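PDB 2JEM: endo-beta-1,4-glucanase from Bacillus licheniformis, which hydrolyses beta-1,4-glucan chains of the plant cell wall, xyloglucan among them, as a family 12 glycoside hydrolase. Local coordinates for residues T120-S125 / I251-W256. The protein carries 1 engineered substitution. Numbering follows the deposited sequence. Where two conformers were deposited one is given.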
ATOM      1  N   THR A 120      -6.317  11.217  -0.104  1.00 12.34           N
ATOM      2  CA  THR A 120      -5.038  10.913  -0.713  0.50 12.49           C
ATOM      3  C   THR A 120      -4.965  11.493  -2.110  1.00 12.82           C
ATOM      4  O   THR A 120      -5.991  11.637  -2.788  1.00 12.76           O
ATOM      5  CB  THR A 120      -4.828   9.390  -0.825  0.50 12.81           C
ATOM      6  OG1 THR A 120      -5.809   8.836  -1.721  0.50 10.06           O
ATOM      7  CG2 THR A 120      -4.935   8.729   0.549  0.50 13.92           C
ATOM      8  N   LYS A 121      -3.752  11.795  -2.546  1.00 12.77           N
ATOM      9  CA  LYS A 121      -3.501  12.181  -3.928  0.50 13.62           C
ATOM     10  C   LYS A 121      -2.271  11.431  -4.387  1.00 12.94           C
ATOM     11  O   LYS A 121      -1.269  11.400  -3.659  1.00 13.41           O
ATOM     12  CB  LYS A 121      -3.243  13.691  -4.043  0.50 13.88           C
ATOM     13  CG  LYS A 121      -4.181  14.587  -3.225  0.50 14.47           C
ATOM     14  CD  LYS A 121      -3.825  16.067  -3.363  0.50 15.16           C
ATOM     15  CE  LYS A 121      -2.485  16.426  -2.710  0.50 16.25           C
ATOM     16  NZ  LYS A 121      -2.421  17.865  -2.306  0.50 20.35           N
ATOM     17  N   VAL A 122      -2.340  10.835  -5.573  1.00 12.94           N
ATOM     18  CA  VAL A 122      -1.143  10.277  -6.173  1.00 12.52           C
ATOM     19  C   VAL A 122      -1.188  10.469  -7.691  1.00 11.91           C
ATOM     20  O   VAL A 122      -2.243  10.329  -8.296  1.00 11.94           O
ATOM     21  CB  VAL A 122      -0.909   8.777  -5.773  1.00 12.64           C
ATOM     22  CG1 VAL A 122      -1.862   7.836  -6.493  1.00 12.91           C
ATOM     23  CG2 VAL A 122       0.561   8.379  -6.029  1.00 13.37           C
ATOM     24  N   SER A 123      -0.041  10.825  -8.271  1.00 11.96           N
ATOM     25  CA  SER A 123       0.154  10.757  -9.720  1.00 11.73           C
ATOM     26  C   SER A 123       1.488  10.057  -9.922  1.00 11.08           C
ATOM     27  O   SER A 123       2.473  10.365  -9.237  1.00  9.65           O
ATOM     28  CB  SER A 123       0.193  12.138 -10.329  1.00 12.60           C
ATOM     29  OG  SER A 123      -1.004  12.840 -10.075  1.00 14.55           O
ATOM     30  N   TYR A 124       1.528   9.098 -10.829  1.00 10.53           N
ATOM     31  CA  TYR A 124       2.746   8.322 -11.005  1.00 10.35           C
ATOM     32  C   TYR A 124       2.823   7.817 -12.443  1.00 11.07           C
ATOM     33  O   TYR A 124       1.848   7.894 -13.206  1.00 11.54           O
ATOM     34  CB  TYR A 124       2.761   7.141 -10.011  1.00 10.47           C
ATOM     35  CG  TYR A 124       1.794   6.067 -10.431  1.00 10.68           C
ATOM     36  CD1 TYR A 124       0.430   6.153 -10.086  1.00  8.72           C
ATOM     37  CD2 TYR A 124       2.225   4.979 -11.198  1.00 10.66           C
ATOM     38  CE1 TYR A 124      -0.468   5.188 -10.489  1.00  9.77           C
ATOM     39  CE2 TYR A 124       1.319   3.992 -11.618  1.00 10.09           C
ATOM     40  CZ  TYR A 124      -0.024   4.109 -11.249  1.00 10.02           C
ATOM     41  OH  TYR A 124      -0.903   3.144 -11.677  1.00 10.51           O
ATOM     42  N   SER A 125       3.992   7.301 -12.810  1.00 11.14           N
ATOM     43  CA  SER A 125       4.171   6.678 -14.111  1.00 10.93           C
ATOM     44  C   SER A 125       5.178   5.567 -13.930  1.00 10.63           C
ATOM     45  O   SER A 125       6.258   5.813 -13.390  1.00 10.83           O
ATOM     46  CB  SER A 125       4.704   7.677 -15.127  1.00 10.96           C
ATOM     47  OG  SER A 125       4.820   7.038 -16.394  1.00 13.49           O
ATOM     48  N   ILE A 251       9.513   3.538 -11.305  1.00  9.91           N
ATOM     49  CA  ILE A 251       8.346   4.374 -11.114  1.00 10.31           C
ATOM     50  C   ILE A 251       8.841   5.769 -10.763  1.00 11.26           C
ATOM     51  O   ILE A 251       9.859   5.950 -10.068  1.00 10.25           O
ATOM     52  CB  ILE A 251       7.432   3.825  -9.967  1.00 10.90           C
ATOM     53  CG1 ILE A 251       6.087   4.553  -9.914  1.00 10.84           C
ATOM     54  CG2 ILE A 251       8.178   3.842  -8.594  1.00  9.25           C
ATOM     55  CD1 ILE A 251       5.051   3.884  -8.965  1.00 11.56           C
ATOM     56  N   ASN A 252       8.125   6.758 -11.278  1.00 10.75           N
ATOM     57  CA  ASN A 252       8.284   8.111 -10.789  1.00 11.16           C
ATOM     58  C   ASN A 252       6.926   8.569 -10.279  1.00 11.68           C
ATOM     59  O   ASN A 252       5.903   8.343 -10.909  1.00 11.00           O
ATOM     60  CB  ASN A 252       8.769   9.061 -11.888  1.00 11.30           C
ATOM     61  CG  ASN A 252       8.919  10.502 -11.384  1.00 11.89           C
ATOM     62  OD1 ASN A 252       8.082  11.374 -11.690  1.00 14.99           O
ATOM     63  ND2 ASN A 252       9.929  10.736 -10.569  1.00 12.51           N
ATOM     64  N   ILE A 253       6.955   9.217  -9.128  1.00 12.56           N
ATOM     65  CA  ILE A 253       5.771   9.744  -8.478  1.00 13.18           C
ATOM     66  C   ILE A 253       5.899  11.262  -8.473  1.00 13.82           C
ATOM     67  O   ILE A 253       6.887  11.832  -7.964  1.00 13.14           O
ATOM     68  CB  ILE A 253       5.628   9.169  -7.052  1.00 13.83           C
ATOM     69  CG1 ILE A 253       5.303   7.678  -7.129  1.00 12.75           C
ATOM     70  CG2 ILE A 253       4.508   9.869  -6.279  1.00 12.86           C
ATOM     71  CD1 ILE A 253       5.587   6.945  -5.812  1.00 18.26           C
ATOM     72  N   SER A 254       4.907  11.907  -9.077  1.00 14.08           N
ATOM     73  CA  SER A 254       4.940  13.374  -9.251  1.00 14.44           C
ATOM     74  C   SER A 254       3.981  14.132  -8.336  1.00 14.96           C
ATOM     75  O   SER A 254       4.012  15.363  -8.284  1.00 14.91           O
ATOM     76  CB  SER A 254       4.647  13.739 -10.701  1.00 14.33           C
ATOM     77  OG  SER A 254       3.351  13.314 -11.098  1.00 15.88           O
ATOM     78  N   ASN A 255       3.087  13.406  -7.670  1.00 14.89           N
ATOM     79  CA  ASN A 255       2.201  14.010  -6.674  1.00 14.98           C
ATOM     80  C   ASN A 255       1.930  12.968  -5.587  1.00 14.26           C
ATOM     81  O   ASN A 255       1.668  11.798  -5.897  1.00 13.05           O
ATOM     82  CB  ASN A 255       0.891  14.492  -7.338  1.00 15.78           C
ATOM     83  CG  ASN A 255       0.109  15.487  -6.465  1.00 19.27           C
ATOM     84  OD1 ASN A 255       0.687  16.357  -5.821  1.00 22.21           O
ATOM     85  ND2 ASN A 255      -1.209  15.342  -6.442  1.00 25.05           N
ATOM     86  N   TRP A 256       2.004  13.390  -4.321  1.00 13.11           N
ATOM     87  CA  TRP A 256       1.713  12.501  -3.193  1.00 12.18           C
ATOM     88  C   TRP A 256       1.305  13.278  -1.939  1.00 11.92           C
ATOM     89  O   TRP A 256       1.984  14.225  -1.543  1.00 11.34           O
ATOM     90  CB  TRP A 256       2.944  11.683  -2.803  1.00 12.98           C
ATOM     91  CG  TRP A 256       2.769  11.009  -1.500  1.00 13.37           C
ATOM     92  CD1 TRP A 256       3.352  11.348  -0.293  1.00 14.69           C
ATOM     93  CD2 TRP A 256       1.941   9.865  -1.240  1.00 13.86           C
ATOM     94  NE1 TRP A 256       2.924  10.486   0.686  1.00 14.84           N
ATOM     95  CE2 TRP A 256       2.062   9.567   0.136  1.00 14.94           C
ATOM     96  CE3 TRP A 256       1.103   9.070  -2.041  1.00 13.03           C
ATOM     97  CZ2 TRP A 256       1.397   8.481   0.735  1.00 14.47           C
ATOM     98  CZ3 TRP A 256       0.416   8.004  -1.440  1.00 13.55           C
ATOM     99  CH2 TRP A 256       0.571   7.722  -0.069  1.00 13.86           C
TER
HETATM  100  O   HOH W   1      -2.739  13.423  -8.033  1.00 30.54           O
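Two residues of strand 247-260, Ser254 and Asn255, sit opposite Ser123 alone, a classic beta bulge in an antiparallel pair. Ser123 O accepts from Ser254 N at 2.9 Å and, weakly, from Asn255 N at 3.5 Å. Ser123 N donates to Asn255 O. Beyond the bulge the backbones of Ser125 and Asn252 bond both ways, with Asn252 N to Ser125 O nearly straight (169°).

Ile251 reaches across to Tyr124. Its CB lies near Ser125 O. Ile251 CG1 runs anti to the backbone N (chi1 -170°), which carries it to 3.7 Å from Ser125 O and within van der Waals reach of Tyr124 CD2. The tip, Ile251 CD1, meets Tyr124 CD2 at 3.8 Å, obliquely to the ring, and also comes near Tyr124 CB. On the same face Ile253 CG1 packs on Tyr124 CB at 3.9 Å. With an alanine at Ile251, CG1 and CD1 would be missing, and a gap is likely to open beside Tyr124 CD2, giving that ring more room to shift. Farther along, Val122 CG2 approaches the edge of the Trp256 indole, 4.1 Å from Trp256 CE3.

The other face is polar. One water joins Ser123 OG, at 2.7 Å, to Asn255 ND2, which donates to it. Asn255 ND2 also lies 3.6 Å from Lys121 CB. Asn252 ND2 turns to Asp72 and Tyr66 instead.

Tyr124, Val122 and Trp256 point inward to Phe240 of strand 234-244. The arrangement is characteristic of the family 12 beta-sandwich: two neighbouring antiparallel strands of one sheet, with their apolar face packed on the other sheet.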